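Local coordinates for protein extracellular ligand-binding receptor (PDB 4MLC) that probably binds a small extracellular ligand, perhaps an amino acid, for uptake as a periplasmic-binding-protein-type receptor, and also binds calcium ions, at residues V293-E298 and R316-W321. Sequence-based numbering, arbitrary orientation.
Sequences VILLAE and RDLGPW
Glu298 lies over one face of the Trp321 indole, its CG 3.6 Å from the centroid of the six-membered ring and 19° off the normal, a CH-pi contact. Its CG is anti to the backbone N and the chain then bends at chi2 (70°), which carries the carboxylate outward past the CZ2-CH2 rim, on the same face as CG. Carboxylate and indole planes are only 17° apart, with CD of Glu298 3.5 Å from CZ2 of Trp321, so the acid runs nearly parallel to the ring but displaced beyond its rim, and it is the CG methylene that covers the face. That methylene also meets CD2 of Leu318, 4.0 Å from CG of Glu298, on a second side. One turn back along the helix, Leu295 reaches both partners with a single methyl: its CD1 is 3.6 Å from CD1 of Leu318 and 4.1 Å from CD1 of Trp321. Ile294 adds a looser approach to the pyrrole side of the indole.

Between Leu318 and Trp321 the chain turns through Gly319 and a cis peptide before Pro320, and backbone hydrogen bonds with His328 fix the Trp321 main chain, from which the indole projects, in the two-stranded antiparallel hairpin 321-323/326-328. His328 and Phe330 also touch Leu295. On other sides of helix 284-300, Val293 and Leu296 pack on strand 75-79; the contact thus joins a sheet-covering helix to the following helix-to-hairpin connection in one alpha/beta lobe of the periplasmic-binding-protein fold.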
ATOM      1  N   VAL A 293      -4.214   3.207  13.246  1.00 20.63           N
ATOM      2  CA  VAL A 293      -4.846   3.366  14.537  1.00 22.12           C
ATOM      3  C   VAL A 293      -4.224   4.521  15.328  1.00 23.31           C
ATOM      4  O   VAL A 293      -4.946   5.343  15.875  1.00 26.15           O
ATOM      5  CB  VAL A 293      -4.812   2.083  15.393  1.00 23.13           C
ATOM      6  CG1 VAL A 293      -5.535   2.324  16.690  1.00 24.90           C
ATOM      7  CG2 VAL A 293      -5.458   0.940  14.665  1.00 22.38           C
ATOM      8  N   ILE A 294      -2.901   4.589  15.396  1.00 23.62           N
ATOM      9  CA  ILE A 294      -2.273   5.646  16.166  1.00 25.19           C
ATOM     10  C   ILE A 294      -2.632   7.015  15.586  1.00 24.90           C
ATOM     11  O   ILE A 294      -3.041   7.913  16.318  1.00 33.24           O
ATOM     12  CB  ILE A 294      -0.748   5.468  16.281  1.00 25.89           C
ATOM     13  CG1 ILE A 294      -0.405   4.062  16.779  1.00 26.34           C
ATOM     14  CG2 ILE A 294      -0.170   6.461  17.274  1.00 28.16           C
ATOM     15  CD1 ILE A 294      -0.764   3.820  18.221  1.00 28.40           C
ATOM     16  N   LEU A 295      -2.509   7.148  14.268  1.00 31.11           N
ATOM     17  CA  LEU A 295      -2.893   8.350  13.519  1.00 23.08           C
ATOM     18  C   LEU A 295      -4.304   8.829  13.848  1.00 39.54           C
ATOM     19  O   LEU A 295      -4.515  10.000  14.168  1.00 36.81           O
ATOM     20  CB  LEU A 295      -2.850   8.031  12.034  1.00 21.34           C
ATOM     21  CG  LEU A 295      -2.515   9.103  11.026  1.00 27.90           C
ATOM     22  CD1 LEU A 295      -1.667  10.145  11.685  1.00 34.97           C
ATOM     23  CD2 LEU A 295      -1.731   8.419   9.919  1.00 29.72           C
ATOM     24  N   LEU A 296      -5.270   7.918  13.746  1.00 22.75           N
ATOM     25  CA  LEU A 296      -6.658   8.241  14.045  1.00 23.32           C
ATOM     26  C   LEU A 296      -6.883   8.619  15.511  1.00 25.25           C
ATOM     27  O   LEU A 296      -7.567   9.596  15.805  1.00 26.31           O
ATOM     28  CB  LEU A 296      -7.576   7.084  13.655  1.00 26.75           C
ATOM     29  CG  LEU A 296      -7.818   6.984  12.157  1.00 27.30           C
ATOM     30  CD1 LEU A 296      -8.799   5.880  11.855  1.00 20.82           C
ATOM     31  CD2 LEU A 296      -8.312   8.309  11.638  1.00 21.48           C
ATOM     32  N   ALA A 297      -6.310   7.848  16.423  1.00 25.94           N
ATOM     33  CA  ALA A 297      -6.404   8.166  17.841  1.00 31.19           C
ATOM     34  C   ALA A 297      -5.853   9.559  18.126  1.00 34.15           C
ATOM     35  O   ALA A 297      -6.474  10.344  18.848  1.00 38.07           O
ATOM     36  CB  ALA A 297      -5.678   7.131  18.671  1.00 28.88           C
ATOM     37  N   GLU A 298      -4.700   9.870  17.536  1.00 32.81           N
ATOM     38  CA  GLU A 298      -4.048  11.151  17.777  1.00 30.54           C
ATOM     39  C   GLU A 298      -4.860  12.329  17.213  1.00 36.18           C
ATOM     40  O   GLU A 298      -4.976  13.378  17.846  1.00 32.63           O
ATOM     41  CB  GLU A 298      -2.614  11.134  17.243  1.00 56.96           C
ATOM     42  CG  GLU A 298      -1.853  12.435  17.484  1.00 76.45           C
ATOM     43  CD  GLU A 298      -1.498  12.705  18.956  1.00 88.36           C
ATOM     44  OE1 GLU A 298      -1.598  11.781  19.800  1.00 92.98           O
ATOM     45  OE2 GLU A 298      -1.104  13.858  19.261  1.00 89.96           O
ATOM     46  N   ARG A 316      -5.705  16.733   8.259  1.00 28.59           N
ATOM     47  CA  ARG A 316      -4.887  17.546   7.352  1.00 28.42           C
ATOM     48  C   ARG A 316      -4.056  18.597   8.077  1.00 59.17           C
ATOM     49  O   ARG A 316      -3.241  19.283   7.459  1.00 72.45           O
ATOM     50  CB  ARG A 316      -5.757  18.230   6.296  1.00 29.13           C
ATOM     51  CG  ARG A 316      -6.145  17.332   5.163  1.00 27.48           C
ATOM     52  CD  ARG A 316      -7.125  18.005   4.191  1.00 28.59           C
ATOM     53  NE  ARG A 316      -7.448  17.091   3.095  1.00 27.28           N
ATOM     54  CZ  ARG A 316      -8.514  16.292   3.067  1.00 33.64           C
ATOM     55  NH1 ARG A 316      -9.402  16.322   4.056  1.00 26.80           N
ATOM     56  NH2 ARG A 316      -8.708  15.476   2.036  1.00 25.62           N
ATOM     57  N   ASP A 317      -4.272  18.731   9.383  1.00 55.57           N
ATOM     58  CA  ASP A 317      -3.498  19.659  10.200  1.00 60.64           C
ATOM     59  C   ASP A 317      -2.672  18.921  11.247  1.00 68.20           C
ATOM     60  O   ASP A 317      -1.855  19.514  11.954  1.00 78.49           O
ATOM     61  CB  ASP A 317      -4.422  20.680  10.851  1.00 63.28           C
ATOM     62  CG  ASP A 317      -5.013  21.646   9.839  1.00 72.63           C
ATOM     63  OD1 ASP A 317      -5.955  22.386  10.206  1.00 74.30           O
ATOM     64  OD2 ASP A 317      -4.538  21.663   8.677  1.00 73.19           O
ATOM     65  N   LEU A 318      -2.892  17.612  11.314  1.00 69.43           N
ATOM     66  CA  LEU A 318      -2.214  16.722  12.250  1.00 67.77           C
ATOM     67  C   LEU A 318      -0.722  16.725  11.966  1.00 77.12           C
ATOM     68  O   LEU A 318       0.106  16.926  12.856  1.00 84.96           O
ATOM     69  CB  LEU A 318      -2.779  15.300  12.092  1.00 49.24           C
ATOM     70  CG  LEU A 318      -2.748  14.304  13.257  1.00 42.53           C
ATOM     71  CD1 LEU A 318      -1.547  13.402  13.143  1.00 35.34           C
ATOM     72  CD2 LEU A 318      -2.781  15.007  14.617  1.00 31.07           C
ATOM     73  N   GLY A 319      -0.399  16.528  10.696  1.00 77.55           N
ATOM     74  CA  GLY A 319       0.965  16.341  10.260  1.00 68.74           C
ATOM     75  C   GLY A 319       1.881  17.540  10.392  1.00 60.82           C
ATOM     76  O   GLY A 319       1.410  18.672  10.549  1.00 62.50           O
ATOM     77  N   PRO A 320       3.200  17.289  10.309  1.00 53.43           N
ATOM     78  CA  PRO A 320       3.717  15.921  10.144  1.00 52.23           C
ATOM     79  C   PRO A 320       3.564  15.087  11.411  1.00 55.90           C
ATOM     80  O   PRO A 320       3.755  15.615  12.502  1.00 61.18           O
ATOM     81  CB  PRO A 320       5.208  16.133   9.840  1.00 50.59           C
ATOM     82  CG  PRO A 320       5.341  17.570   9.443  1.00 48.78           C
ATOM     83  CD  PRO A 320       4.260  18.301  10.178  1.00 50.65           C
ATOM     84  N   TRP A 321       3.189  13.819  11.265  1.00 57.42           N
ATOM     85  CA  TRP A 321       3.125  12.907  12.403  1.00 56.28           C
ATOM     86  C   TRP A 321       4.108  11.748  12.293  1.00 44.02           C
ATOM     87  O   TRP A 321       3.976  10.931  11.384  1.00 38.53           O
ATOM     88  CB  TRP A 321       1.728  12.313  12.570  1.00 60.38           C
ATOM     89  CG  TRP A 321       1.620  11.703  13.913  1.00 68.51           C
ATOM     90  CD1 TRP A 321       1.557  10.373  14.221  1.00 69.03           C
ATOM     91  CD2 TRP A 321       1.646  12.409  15.159  1.00 73.92           C
ATOM     92  NE1 TRP A 321       1.506  10.212  15.588  1.00 75.01           N
ATOM     93  CE2 TRP A 321       1.562  11.447  16.185  1.00 77.66           C
ATOM     94  CE3 TRP A 321       1.715  13.768  15.504  1.00 76.41           C
ATOM     95  CZ2 TRP A 321       1.547  11.800  17.537  1.00 84.44           C
ATOM     96  CZ3 TRP A 321       1.694  14.119  16.841  1.00 81.35           C
ATOM     97  CH2 TRP A 321       1.614  13.139  17.844  1.00 86.80           C
TER